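Local coordinates for DNA polymerase sliding clamp 3 (Sulfolobus tokodaii, PDB 3AIZ), which serves as a subunit of a ring-shaped sliding clamp that encircles DNA and tethers DNA polymerase and other proteins to it during replication, at residues Phe46-Ile51 with Tyr236-Ile241; Phe128-Lys133 with Leu186-Gly191; Asp141-Ile146 with Tyr201-Ser206; Ala193-Gly198 with Ile217-Gln222. All coordinates share one frame; numbering follows the deposited sequence.

How the interactions relate
Interaction 1 is a buried contact near the centre of the chain, whereas interaction 2 lies at the surface. Both are antiparallel strand ladders in the same long sheet, and interaction 2 ties on strand 187-190, one of its two outermost strands within the chain. Ladder 1 packs apolar residues on one face and carboxylates and aromatics on the other; ladder 2 carries a bulge and lysine-glutamate pairs. Interaction 3, also buried, uses methyl groups to join helix 136-149 to the end of helix 199-203, and V202 there touches I241 of interaction 1. Interaction 4, partly buried, joins two sheets where segments 193-198 and 217-220 cross at right angles, through aromatic rings and hydroxyls; F219 meets F130 of interaction 2.

Interaction 1. Residues Phe46-Ile51 with Tyr236-Ile241; sequences FIDILI and YADFYI
F46 with Y240, D48 with D238 and L50 with Y236 are the hydrogen-bonded pairs of an antiparallel ladder through which the N-terminal and C-terminal domains of this PCNA-type clamp subunit share one continuous sheet. The strand directions differ by 172°, and two backbone bonds close each of the three pairs. Y236 has its CG between the backbone N and the carbonyl carbon (chi1 58°), which brings its ring over to the neighbouring strand. L50 CB then stands over one ring face, 3.9 Å from the Y236 centroid, in a CH-pi contact, and R228 adds a cation-pi contact to the same ring. F46 and Y240 lie side by side with ring planes 45° apart; Y240 CD1 sits in plane at the F46 edge, 3.5 Å from F46 CD1. Between these aromatics, D48 OD2 and D238 OD2 come within 4.3 Å of each other. Salt bridges from R37 to D48 and from R228 to D238 probably offset that repulsion. The other face is apolar and is covered by helix 8-18. There I49 CG1 lies 3.9 Å from A237 CB, and I47 CD1 reaches F239 CE2 at 3.7 Å.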
loop_
_atom_site.group_PDB
_atom_site.type_symbol
_atom_site.label_atom_id
_atom_site.label_comp_id
_atom_site.label_asym_id
_atom_site.label_seq_id
_atom_site.Cartn_x
_atom_site.Cartn_y
_atom_site.Cartn_z
ATOM N N PHE C 46 27.260 -25.059 -15.581
ATOM C CA PHE C 46 27.036 -26.087 -16.585
ATOM C C PHE C 46 25.716 -26.782 -16.301
ATOM O O PHE C 46 25.460 -27.209 -15.176
ATOM C CB PHE C 46 28.175 -27.106 -16.595
ATOM C CG PHE C 46 27.876 -28.336 -17.402
ATOM C CD1 PHE C 46 27.498 -29.514 -16.778
ATOM C CD2 PHE C 46 27.961 -28.313 -18.783
ATOM C CE1 PHE C 46 27.219 -30.646 -17.516
ATOM C CE2 PHE C 46 27.682 -29.441 -19.526
ATOM C CZ PHE C 46 27.311 -30.610 -18.892
ATOM N N ILE C 47 24.880 -26.899 -17.327
ATOM C CA ILE C 47 23.536 -27.429 -17.154
ATOM C C ILE C 47 23.344 -28.745 -17.895
ATOM O O ILE C 47 23.581 -28.832 -19.099
ATOM C CB ILE C 47 22.481 -26.415 -17.628
ATOM C CG1 ILE C 47 22.735 -25.052 -16.979
ATOM C CG2 ILE C 47 21.080 -26.921 -17.323
ATOM C CD1 ILE C 47 21.778 -23.971 -17.419
ATOM N N ASP C 48 22.913 -29.768 -17.166
ATOM C CA ASP C 48 22.681 -31.081 -17.752
ATOM C C ASP C 48 21.275 -31.572 -17.425
ATOM O O ASP C 48 20.992 -31.970 -16.294
ATOM C CB ASP C 48 23.720 -32.079 -17.246
ATOM C CG ASP C 48 23.602 -33.428 -17.918
ATOM O OD1 ASP C 48 23.314 -33.465 -19.133
ATOM O OD2 ASP C 48 23.799 -34.453 -17.231
ATOM N N ILE C 49 20.397 -31.546 -18.423
ATOM C CA ILE C 49 19.004 -31.930 -18.228
ATOM C C ILE C 49 18.653 -33.215 -18.968
ATOM O O ILE C 49 19.075 -33.427 -20.105
ATOM C CB ILE C 49 18.048 -30.813 -18.687
ATOM C CG1 ILE C 49 18.332 -29.520 -17.920
ATOM C CG2 ILE C 49 16.601 -31.241 -18.500
ATOM C CD1 ILE C 49 17.500 -28.340 -18.378
ATOM N N LEU C 50 17.881 -34.073 -18.310
ATOM C CA LEU C 50 17.382 -35.291 -18.933
ATOM C C LEU C 50 15.887 -35.441 -18.691
ATOM O O LEU C 50 15.442 -35.579 -17.552
ATOM C CB LEU C 50 18.118 -36.519 -18.399
ATOM C CG LEU C 50 17.553 -37.864 -18.865
ATOM C CD1 LEU C 50 17.584 -37.970 -20.384
ATOM C CD2 LEU C 50 18.312 -39.020 -18.230
ATOM N N ILE C 51 15.117 -35.407 -19.771
ATOM C CA ILE C 51 13.676 -35.587 -19.694
ATOM C C ILE C 51 13.295 -36.884 -20.395
ATOM O O ILE C 51 13.078 -36.901 -21.606
ATOM C CB ILE C 51 12.930 -34.408 -20.341
ATOM C CG1 ILE C 51 13.440 -33.082 -19.768
ATOM C CG2 ILE C 51 11.435 -34.546 -20.132
ATOM C CD1 ILE C 51 12.795 -31.862 -20.381
ATOM N N TYR C 236 15.543 -35.179 -14.529
ATOM C CA TYR C 236 16.288 -34.261 -13.676
ATOM C C TYR C 236 16.832 -33.058 -14.441
ATOM O O TYR C 236 16.937 -33.077 -15.669
ATOM C CB TYR C 236 17.430 -34.990 -12.958
ATOM C CG TYR C 236 18.417 -35.664 -13.887
ATOM C CD1 TYR C 236 19.440 -34.942 -14.489
ATOM C CD2 TYR C 236 18.329 -37.023 -14.157
ATOM C CE1 TYR C 236 20.344 -35.554 -15.339
ATOM C CE2 TYR C 236 19.230 -37.644 -15.004
ATOM C CZ TYR C 236 20.235 -36.905 -15.592
ATOM O OH TYR C 236 21.133 -37.519 -16.436
ATOM N N ALA C 237 17.166 -32.011 -13.696
ATOM C CA ALA C 237 17.797 -30.822 -14.250
ATOM C C ALA C 237 18.994 -30.453 -13.382
ATOM O O ALA C 237 18.835 -29.877 -12.307
ATOM C CB ALA C 237 16.804 -29.673 -14.310
ATOM N N ASP C 238 20.190 -30.795 -13.845
ATOM C CA ASP C 238 21.402 -30.560 -13.069
ATOM C C ASP C 238 22.009 -29.189 -13.337
ATOM O O ASP C 238 22.149 -28.772 -14.487
ATOM C CB ASP C 238 22.440 -31.651 -13.344
ATOM C CG ASP C 238 22.050 -32.991 -12.751
ATOM O OD1 ASP C 238 21.121 -33.029 -11.917
ATOM O OD2 ASP C 238 22.677 -34.009 -13.116
ATOM N N PHE C 239 22.368 -28.493 -12.264
ATOM C CA PHE C 239 23.064 -27.218 -12.370
ATOM C C PHE C 239 24.385 -27.272 -11.611
ATOM O O PHE C 239 24.402 -27.331 -10.381
ATOM C CB PHE C 239 22.191 -26.082 -11.834
ATOM C CG PHE C 239 20.950 -25.835 -12.643
ATOM C CD1 PHE C 239 19.822 -26.617 -12.464
ATOM C CD2 PHE C 239 20.911 -24.818 -13.582
ATOM C CE1 PHE C 239 18.679 -26.392 -13.207
ATOM C CE2 PHE C 239 19.771 -24.588 -14.329
ATOM C CZ PHE C 239 18.654 -25.376 -14.140
ATOM N N TYR C 240 25.492 -27.266 -12.348
ATOM C CA TYR C 240 26.816 -27.248 -11.741
ATOM C C TYR C 240 27.355 -25.824 -11.698
ATOM O O TYR C 240 27.635 -25.228 -12.738
ATOM C CB TYR C 240 27.782 -28.146 -12.517
ATOM C CG TYR C 240 27.378 -29.603 -12.557
ATOM C CD1 TYR C 240 26.427 -30.053 -13.464
ATOM C CD2 TYR C 240 27.951 -30.527 -11.695
ATOM C CE1 TYR C 240 26.056 -31.382 -13.507
ATOM C CE2 TYR C 240 27.585 -31.861 -11.732
ATOM C CZ TYR C 240 26.637 -32.282 -12.641
ATOM O OH TYR C 240 26.265 -33.606 -12.686
ATOM N N ILE C 241 27.500 -25.283 -10.493
ATOM C CA ILE C 241 27.989 -23.920 -10.323
ATOM C C ILE C 241 29.404 -23.906 -9.752
ATOM O O ILE C 241 29.667 -24.506 -8.712
ATOM C CB ILE C 241 27.054 -23.102 -9.417
ATOM C CG1 ILE C 241 25.613 -23.207 -9.919
ATOM C CG2 ILE C 241 27.503 -21.651 -9.354
ATOM C CD1 ILE C 241 24.616 -22.453 -9.077
#

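Interaction 2. Residues Phe128-Lys133 with Leu186-Gly191; sequences FPFKAK and LESEGG
K133 and E187 slant across each other on one face of an antiparallel ladder, while K131 and E189 lie side by side, pointing the same way, on that same face. In E187 the CG sits between the backbone N and the carbonyl carbon (chi1 61°), which turns the chain toward the lysine, and E187 CG comes to rest 3.6 Å from K133 CB. The carboxylate meets the aliphatic part of the lysine, with E187 OE2 3.6 Å from K133 CD. K131 bends at its third torsion, and its NZ stays 5.0 Å from E189 OE1. On the other face A132 is paired with S188, whose OG bonds to the G161 carbonyl. F130 has CG anti to its backbone N (chi1 174°); its CD2 lies beside E189 O and G191 O, and its ring meets that of F219. The backbone is held from G191 N to P129 O at one end to L186 N to K133 O, 2.7 Å, at the other. L186 and E187 both face K133, a classic beta bulge; strand 187-190 is an edge strand of the long sheet within this chain. G190 adopts a positive phi of 71° where the ladder ends. Since K133 NZ is still 4.8 Å from E187 OE2, the opposite charges form no salt bridge; any attraction between them probably acts at longer range, and the directional grip comes from the main chain.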
loop_
_atom_site.group_PDB
_atom_site.type_symbol
_atom_site.label_atom_id
_atom_site.label_comp_id
_atom_site.label_asym_id
_atom_site.label_seq_id
_atom_site.Cartn_x
_atom_site.Cartn_y
_atom_site.Cartn_z
ATOM N N PHE C 128 31.173 -35.698 -3.944
ATOM C CA PHE C 128 30.618 -34.684 -3.054
ATOM C C PHE C 128 30.648 -35.132 -1.597
ATOM O O PHE C 128 30.053 -36.149 -1.244
ATOM C CB PHE C 128 29.185 -34.336 -3.463
ATOM C CG PHE C 128 29.071 -33.768 -4.847
ATOM C CD1 PHE C 128 28.700 -34.570 -5.910
ATOM C CD2 PHE C 128 29.338 -32.431 -5.084
ATOM C CE1 PHE C 128 28.597 -34.050 -7.184
ATOM C CE2 PHE C 128 29.237 -31.905 -6.356
ATOM C CZ PHE C 128 28.867 -32.714 -7.407
ATOM N N PRO C 129 31.340 -34.362 -0.745
ATOM C CA PRO C 129 31.458 -34.650 0.689
ATOM C C PRO C 129 30.098 -34.628 1.375
ATOM O O PRO C 129 29.851 -35.427 2.279
ATOM C CB PRO C 129 32.312 -33.490 1.210
ATOM C CG PRO C 129 33.019 -32.955 0.016
ATOM C CD PRO C 129 32.072 -33.144 -1.126
ATOM N N PHE C 130 29.231 -33.717 0.947
ATOM C CA PHE C 130 27.920 -33.551 1.563
ATOM C C PHE C 130 26.807 -33.566 0.518
ATOM O O PHE C 130 27.003 -33.136 -0.618
ATOM C CB PHE C 130 27.875 -32.249 2.367
ATOM C CG PHE C 130 26.517 -31.920 2.913
ATOM C CD1 PHE C 130 25.676 -31.051 2.236
ATOM C CD2 PHE C 130 26.079 -32.480 4.100
ATOM C CE1 PHE C 130 24.426 -30.746 2.734
ATOM C CE2 PHE C 130 24.830 -32.179 4.605
ATOM C CZ PHE C 130 24.002 -31.311 3.920
ATOM N N LYS C 131 25.639 -34.062 0.911
ATOM C CA LYS C 131 24.503 -34.143 0.001
ATOM C C LYS C 131 23.184 -34.097 0.767
ATOM O O LYS C 131 22.963 -34.877 1.692
ATOM C CB LYS C 131 24.589 -35.417 -0.841
ATOM C CG LYS C 131 23.588 -35.489 -1.981
ATOM C CD LYS C 131 23.829 -36.725 -2.833
ATOM C CE LYS C 131 25.270 -36.777 -3.324
ATOM N NZ LYS C 131 25.528 -37.957 -4.197
ATOM N N ALA C 132 22.309 -33.176 0.377
ATOM C CA ALA C 132 21.032 -32.998 1.057
ATOM C C ALA C 132 19.868 -32.958 0.076
ATOM O O ALA C 132 20.007 -32.486 -1.051
ATOM C CB ALA C 132 21.053 -31.733 1.902
ATOM N N LYS C 133 18.719 -33.456 0.517
ATOM C CA LYS C 133 17.511 -33.446 -0.294
ATOM C C LYS C 133 16.473 -32.548 0.367
ATOM O O LYS C 133 16.409 -32.462 1.593
ATOM C CB LYS C 133 16.970 -34.867 -0.448
ATOM C CG LYS C 133 15.847 -35.018 -1.459
ATOM C CD LYS C 133 15.442 -36.478 -1.595
ATOM C CE LYS C 133 14.339 -36.662 -2.623
ATOM N NZ LYS C 133 13.959 -38.095 -2.768
ATOM N N LEU C 186 14.819 -32.770 3.731
ATOM C CA LEU C 186 14.128 -34.042 3.897
ATOM C C LEU C 186 15.088 -35.087 4.452
ATOM O O LEU C 186 14.691 -35.974 5.208
ATOM C CB LEU C 186 13.551 -34.521 2.564
ATOM C CG LEU C 186 12.463 -33.659 1.923
ATOM C CD1 LEU C 186 12.088 -34.205 0.554
ATOM C CD2 LEU C 186 11.241 -33.580 2.825
ATOM N N GLU C 187 16.357 -34.974 4.070
ATOM C CA GLU C 187 17.377 -35.916 4.508
ATOM C C GLU C 187 18.779 -35.353 4.288
ATOM O O GLU C 187 18.960 -34.388 3.545
ATOM C CB GLU C 187 17.218 -37.250 3.775
ATOM C CG GLU C 187 17.370 -37.150 2.265
ATOM C CD GLU C 187 17.078 -38.459 1.557
ATOM O OE1 GLU C 187 16.430 -39.337 2.165
ATOM O OE2 GLU C 187 17.493 -38.607 0.387
ATOM N N SER C 188 19.766 -35.962 4.940
ATOM C CA SER C 188 21.153 -35.527 4.821
ATOM C C SER C 188 22.103 -36.707 4.675
ATOM O O SER C 188 21.823 -37.802 5.157
ATOM C CB SER C 188 21.560 -34.690 6.034
ATOM O OG SER C 188 20.841 -33.474 6.071
ATOM N N GLU C 189 23.229 -36.471 4.012
ATOM C CA GLU C 189 24.250 -37.495 3.829
ATOM C C GLU C 189 25.647 -36.893 3.909
ATOM O O GLU C 189 25.820 -35.681 3.780
ATOM C CB GLU C 189 24.073 -38.200 2.482
ATOM C CG GLU C 189 22.791 -39.000 2.353
ATOM C CD GLU C 189 22.666 -39.673 1.001
ATOM O OE1 GLU C 189 23.560 -39.472 0.151
ATOM O OE2 GLU C 189 21.675 -40.404 0.789
ATOM N N GLY C 190 26.642 -37.750 4.117
ATOM C CA GLY C 190 28.026 -37.314 4.160
ATOM C C GLY C 190 28.356 -36.502 5.396
ATOM O O GLY C 190 27.582 -36.465 6.352
ATOM N N GLY C 191 29.510 -35.845 5.372
ATOM C CA GLY C 191 29.972 -35.082 6.515
ATOM C C GLY C 191 29.893 -33.583 6.319
ATOM O O GLY C 191 29.104 -33.090 5.515
#

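Interaction 3. Residues Asp141-Ile146 with Tyr201-Ser206; sequences DIIDEI and YVVNTS. With SO4 (sulfate ion), chain H.
I143 supplies the apolar part of the contact, with its two branches reaching different valines. Its CD1 meets V202 CG1 at 3.6 Å, the two side chains crossing at about a right angle. CG2, anti to the I143 backbone N, instead points to the main chain of V203 and lies 4.0 Å from V203 CG2. Strand 153-159 lies behind, where V202 touches I154 and F156, and I146 also rests on I154. These residues belong to the C-terminal domain of the clamp, where helix 136-149 meets the end of helix 199-203; in PCNA rings such helices face the central channel through which DNA passes. Polar interactions follow the turn from V203 to S206, which has type I geometry. S206 OG donates to V203 O at 2.9 Å, nearly along the C=O axis (C=O...donor angle 167°), and T205 OG1 donates to V202 O at 2.7 Å, in the carbonyl plane. S206 N and T205 N bond to the same two oxygens as their hydroxyls, so two donors grip each. D144 OD1 approaches S206 OG to 3.1 Å, but the hydroxyl proton is directed at V203 O. D144 OD2 forms a salt bridge with R209, which also binds D141. Y201 OH donates to sulfate O1 at 3.1 Å; that oxygen lies in plane at the ring edge, and S42 also binds the ion, which probably came from the crystallisation liquor.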
loop_
_atom_site.group_PDB
_atom_site.type_symbol
_atom_site.label_atom_id
_atom_site.label_comp_id
_atom_site.label_asym_id
_atom_site.label_seq_id
_atom_site.Cartn_x
_atom_site.Cartn_y
_atom_site.Cartn_z
ATOM N N ASP C 141 11.808 -21.068 -2.495
ATOM C CA ASP C 141 11.348 -19.975 -1.643
ATOM C C ASP C 141 12.531 -19.306 -0.955
ATOM O O ASP C 141 12.700 -18.089 -1.026
ATOM C CB ASP C 141 10.361 -20.484 -0.589
ATOM C CG ASP C 141 8.958 -20.668 -1.136
ATOM O OD1 ASP C 141 8.631 -20.046 -2.168
ATOM O OD2 ASP C 141 8.176 -21.427 -0.523
ATOM N N ILE C 142 13.349 -20.113 -0.289
ATOM C CA ILE C 142 14.529 -19.615 0.405
ATOM C C ILE C 142 15.488 -18.936 -0.567
ATOM O O ILE C 142 16.106 -17.924 -0.241
ATOM C CB ILE C 142 15.256 -20.751 1.146
ATOM C CG1 ILE C 142 14.351 -21.326 2.238
ATOM C CG2 ILE C 142 16.570 -20.257 1.735
ATOM C CD1 ILE C 142 14.988 -22.436 3.039
ATOM N N ILE C 143 15.601 -19.498 -1.764
ATOM C CA ILE C 143 16.456 -18.933 -2.799
ATOM C C ILE C 143 15.959 -17.558 -3.244
ATOM O O ILE C 143 16.748 -16.626 -3.409
ATOM C CB ILE C 143 16.556 -19.871 -4.012
ATOM C CG1 ILE C 143 17.269 -21.160 -3.613
ATOM C CG2 ILE C 143 17.305 -19.202 -5.140
ATOM C CD1 ILE C 143 18.637 -20.923 -3.014
ATOM N N ASP C 144 14.648 -17.439 -3.434
ATOM C CA ASP C 144 14.038 -16.158 -3.780
ATOM C C ASP C 144 14.238 -15.151 -2.656
ATOM O O ASP C 144 14.487 -13.970 -2.901
ATOM C CB ASP C 144 12.546 -16.328 -4.074
ATOM C CG ASP C 144 12.286 -16.947 -5.434
ATOM O OD1 ASP C 144 13.120 -16.754 -6.345
ATOM O OD2 ASP C 144 11.246 -17.621 -5.595
ATOM N N GLU C 145 14.131 -15.627 -1.420
ATOM C CA GLU C 145 14.322 -14.778 -0.253
ATOM C C GLU C 145 15.767 -14.297 -0.167
ATOM O O GLU C 145 16.035 -13.183 0.285
ATOM C CB GLU C 145 13.931 -15.526 1.021
ATOM C CG GLU C 145 13.942 -14.670 2.275
ATOM C CD GLU C 145 13.436 -15.422 3.490
ATOM O OE1 GLU C 145 12.930 -16.553 3.325
ATOM O OE2 GLU C 145 13.543 -14.880 4.612
ATOM N N ILE C 146 16.694 -15.143 -0.604
ATOM C CA ILE C 146 18.107 -14.782 -0.623
ATOM C C ILE C 146 18.384 -13.743 -1.704
ATOM O O ILE C 146 19.238 -12.873 -1.538
ATOM C CB ILE C 146 19.009 -16.013 -0.837
ATOM C CG1 ILE C 146 18.989 -16.904 0.408
ATOM C CG2 ILE C 146 20.435 -15.588 -1.150
ATOM C CD1 ILE C 146 19.929 -18.084 0.328
ATOM N N TYR C 201 23.812 -17.042 -9.858
ATOM C CA TYR C 201 23.734 -18.345 -10.511
ATOM C C TYR C 201 22.810 -19.312 -9.772
ATOM O O TYR C 201 22.053 -20.057 -10.394
ATOM C CB TYR C 201 25.130 -18.952 -10.672
ATOM C CG TYR C 201 26.107 -18.037 -11.374
ATOM C CD1 TYR C 201 27.221 -17.538 -10.711
ATOM C CD2 TYR C 201 25.909 -17.660 -12.696
ATOM C CE1 TYR C 201 28.114 -16.696 -11.348
ATOM C CE2 TYR C 201 26.795 -16.820 -13.342
ATOM C CZ TYR C 201 27.896 -16.340 -12.663
ATOM O OH TYR C 201 28.781 -15.503 -13.302
ATOM N N VAL C 202 22.871 -19.298 -8.444
ATOM C CA VAL C 202 22.002 -20.147 -7.639
ATOM C C VAL C 202 20.563 -19.660 -7.724
ATOM O O VAL C 202 19.648 -20.433 -8.005
ATOM C CB VAL C 202 22.431 -20.170 -6.159
ATOM C CG1 VAL C 202 21.418 -20.941 -5.326
ATOM C CG2 VAL C 202 23.819 -20.773 -6.015
ATOM N N VAL C 203 20.378 -18.367 -7.483
ATOM C CA VAL C 203 19.056 -17.752 -7.489
ATOM C C VAL C 203 18.299 -17.982 -8.796
ATOM O O VAL C 203 17.100 -18.261 -8.784
ATOM C CB VAL C 203 19.146 -16.239 -7.217
ATOM C CG1 VAL C 203 17.811 -15.573 -7.491
ATOM C CG2 VAL C 203 19.595 -15.988 -5.786
ATOM N N ASN C 204 19.005 -17.872 -9.916
ATOM C CA ASN C 204 18.381 -17.989 -11.231
ATOM C C ASN C 204 17.800 -19.370 -11.539
ATOM O O ASN C 204 17.270 -19.595 -12.626
ATOM C CB ASN C 204 19.362 -17.570 -12.329
ATOM C CG ASN C 204 19.623 -16.075 -12.340
ATOM O OD1 ASN C 204 18.881 -15.298 -11.739
ATOM N ND2 ASN C 204 20.681 -15.664 -13.031
ATOM N N THR C 205 17.895 -20.290 -10.585
ATOM C CA THR C 205 17.335 -21.625 -10.765
ATOM C C THR C 205 16.000 -21.761 -10.039
ATOM O O THR C 205 15.383 -22.826 -10.045
ATOM C CB THR C 205 18.300 -22.728 -10.272
ATOM O OG1 THR C 205 18.434 -22.656 -8.847
ATOM C CG2 THR C 205 19.667 -22.566 -10.914
ATOM N N SER C 206 15.559 -20.671 -9.419
ATOM C CA SER C 206 14.330 -20.671 -8.630
ATOM C C SER C 206 13.078 -20.983 -9.452
ATOM O O SER C 206 12.114 -21.546 -8.932
ATOM C CB SER C 206 14.165 -19.335 -7.902
ATOM O OG SER C 206 14.240 -18.245 -8.807
HETATM S S SO4 H . 26.864 -15.220 -17.236
HETATM O O1 SO4 H . 27.336 -14.682 -15.961
HETATM O O2 SO4 H . 27.400 -14.415 -18.330
HETATM O O3 SO4 H . 27.320 -16.599 -17.382
HETATM O O4 SO4 H . 25.404 -15.186 -17.272
#

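Interaction 4. Residues Ala193-Gly198 with Ile217-Gln222; sequences AESVYG and IAFGSQ
The F219 ring has A193 O and E194 N at its edge, near its plane, while the hydroxyls of Y197 and S195 approach it obliquely. The Y197 ring in turn receives F219 CB obliquely; the tip of the phenol points at this carbon, with Y197 OH 3.3 Å from F219 CB. These groups fill the corner where two sheets of the C-terminal clamp domain meet: strand 193-198, from the four-stranded sheet, crosses strand 217-220, from the long sheet shared by both domains. The axes of the short strands cross at 90° and pass 5.9 Å apart, so side chains, and not a backbone ladder, make the junction. F219 CG lies between its backbone N and carbonyl carbon (chi1 66°), which turns the CE2 side of the ring to A193. There A193 CB touches F219 CE2 at 3.9 Å, and L163 and L225 add further contacts to the same phenyl group. The polar part of the corner gathers round S195. Its OG lies 3.2 Å from G220 O and 2.6 Å from Y197 OH, and its single proton has both as possible acceptors. Y197 OH is also hydrogen-bonded to the I223 carbonyl, just beyond the second segment, which ties the phenol to the start of strand 223-231. Nearer the solvent, the backbone of E194 comes alongside S221, with E194 O 3.7 Å from S221 CA.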
loop_
_atom_site.group_PDB
_atom_site.type_symbol
_atom_site.label_atom_id
_atom_site.label_comp_id
_atom_site.label_asym_id
_atom_site.label_seq_id
_atom_site.Cartn_x
_atom_site.Cartn_y
_atom_site.Cartn_z
ATOM N N ALA C 193 30.964 -29.759 5.256
ATOM C CA ALA C 193 31.574 -29.134 4.091
ATOM C C ALA C 193 31.209 -27.657 4.028
ATOM O O ALA C 193 30.241 -27.221 4.652
ATOM C CB ALA C 193 31.139 -29.843 2.822
ATOM N N GLU C 194 31.988 -26.890 3.274
ATOM C CA GLU C 194 31.743 -25.460 3.142
ATOM C C GLU C 194 32.463 -24.876 1.932
ATOM O O GLU C 194 33.653 -25.112 1.729
ATOM C CB GLU C 194 32.171 -24.721 4.413
ATOM C CG GLU C 194 31.985 -23.213 4.350
ATOM C CD GLU C 194 32.465 -22.509 5.609
ATOM O OE1 GLU C 194 32.921 -23.201 6.545
ATOM O OE2 GLU C 194 32.386 -21.263 5.661
ATOM N N SER C 195 31.726 -24.116 1.130
ATOM C CA SER C 195 32.301 -23.410 -0.008
ATOM C C SER C 195 31.370 -22.285 -0.437
ATOM O O SER C 195 30.203 -22.254 -0.048
ATOM C CB SER C 195 32.563 -24.366 -1.172
ATOM O OG SER C 195 31.372 -25.019 -1.572
ATOM N N VAL C 196 31.892 -21.363 -1.239
ATOM C CA VAL C 196 31.125 -20.195 -1.655
ATOM C C VAL C 196 30.797 -20.248 -3.143
ATOM O O VAL C 196 31.610 -20.695 -3.949
ATOM C CB VAL C 196 31.892 -18.896 -1.350
ATOM C CG1 VAL C 196 31.033 -17.686 -1.676
ATOM C CG2 VAL C 196 32.323 -18.869 0.106
ATOM N N TYR C 197 29.600 -19.792 -3.502
ATOM C CA TYR C 197 29.171 -19.783 -4.896
ATOM C C TYR C 197 28.501 -18.465 -5.263
ATOM O O TYR C 197 27.985 -17.760 -4.397
ATOM C CB TYR C 197 28.218 -20.948 -5.168
ATOM C CG TYR C 197 28.799 -22.296 -4.814
ATOM C CD1 TYR C 197 29.680 -22.940 -5.671
ATOM C CD2 TYR C 197 28.471 -22.921 -3.621
ATOM C CE1 TYR C 197 30.218 -24.170 -5.349
ATOM C CE2 TYR C 197 29.001 -24.151 -3.291
ATOM C CZ TYR C 197 29.874 -24.770 -4.157
ATOM O OH TYR C 197 30.404 -25.997 -3.833
ATOM N N GLY C 198 28.516 -18.134 -6.551
ATOM C CA GLY C 198 27.894 -16.915 -7.031
ATOM C C GLY C 198 26.411 -16.887 -6.719
ATOM O O GLY C 198 25.693 -17.849 -6.988
ATOM N N ILE C 217 20.805 -31.179 -3.200
ATOM C CA ILE C 217 21.890 -30.216 -3.070
ATOM C C ILE C 217 23.178 -30.918 -2.658
ATOM O O ILE C 217 23.226 -31.575 -1.620
ATOM C CB ILE C 217 21.558 -29.151 -2.012
ATOM C CG1 ILE C 217 20.127 -28.641 -2.203
ATOM C CG2 ILE C 217 22.562 -28.011 -2.065
ATOM C CD1 ILE C 217 19.629 -27.776 -1.064
ATOM N N ALA C 218 24.218 -30.780 -3.473
ATOM C CA ALA C 218 25.506 -31.405 -3.187
ATOM C C ALA C 218 26.645 -30.431 -3.463
ATOM O O ALA C 218 26.614 -29.691 -4.444
ATOM C CB ALA C 218 25.676 -32.672 -4.006
ATOM N N PHE C 219 27.650 -30.431 -2.596
ATOM C CA PHE C 219 28.761 -29.499 -2.737
ATOM C C PHE C 219 29.939 -29.882 -1.853
ATOM O O PHE C 219 29.864 -30.831 -1.074
ATOM C CB PHE C 219 28.308 -28.078 -2.395
ATOM C CG PHE C 219 27.928 -27.896 -0.954
ATOM C CD1 PHE C 219 26.618 -28.081 -0.541
ATOM C CD2 PHE C 219 28.880 -27.545 -0.010
ATOM C CE1 PHE C 219 26.264 -27.918 0.784
ATOM C CE2 PHE C 219 28.533 -27.380 1.317
ATOM C CZ PHE C 219 27.223 -27.566 1.715
ATOM N N GLY C 220 31.021 -29.124 -1.980
ATOM C CA GLY C 220 32.219 -29.349 -1.195
ATOM C C GLY C 220 33.255 -28.287 -1.497
ATOM O O GLY C 220 33.117 -27.536 -2.463
ATOM N N SER C 221 34.293 -28.219 -0.673
ATOM C CA SER C 221 35.346 -27.229 -0.860
ATOM C C SER C 221 36.013 -27.370 -2.225
ATOM O O SER C 221 36.409 -28.466 -2.624
ATOM C CB SER C 221 36.395 -27.344 0.247
ATOM O OG SER C 221 37.463 -26.436 0.032
ATOM N N GLN C 222 36.120 -26.253 -2.938
ATOM C CA GLN C 222 36.836 -26.204 -4.211
ATOM C C GLN C 222 36.213 -27.052 -5.319
ATOM O O GLN C 222 36.814 -27.228 -6.379
ATOM C CB GLN C 222 38.304 -26.593 -4.017
ATOM C CG GLN C 222 39.107 -25.591 -3.206
ATOM C CD GLN C 222 40.521 -26.062 -2.942
ATOM O OE1 GLN C 222 40.802 -27.261 -2.961
ATOM N NE2 GLN C 222 41.423 -25.119 -2.690
#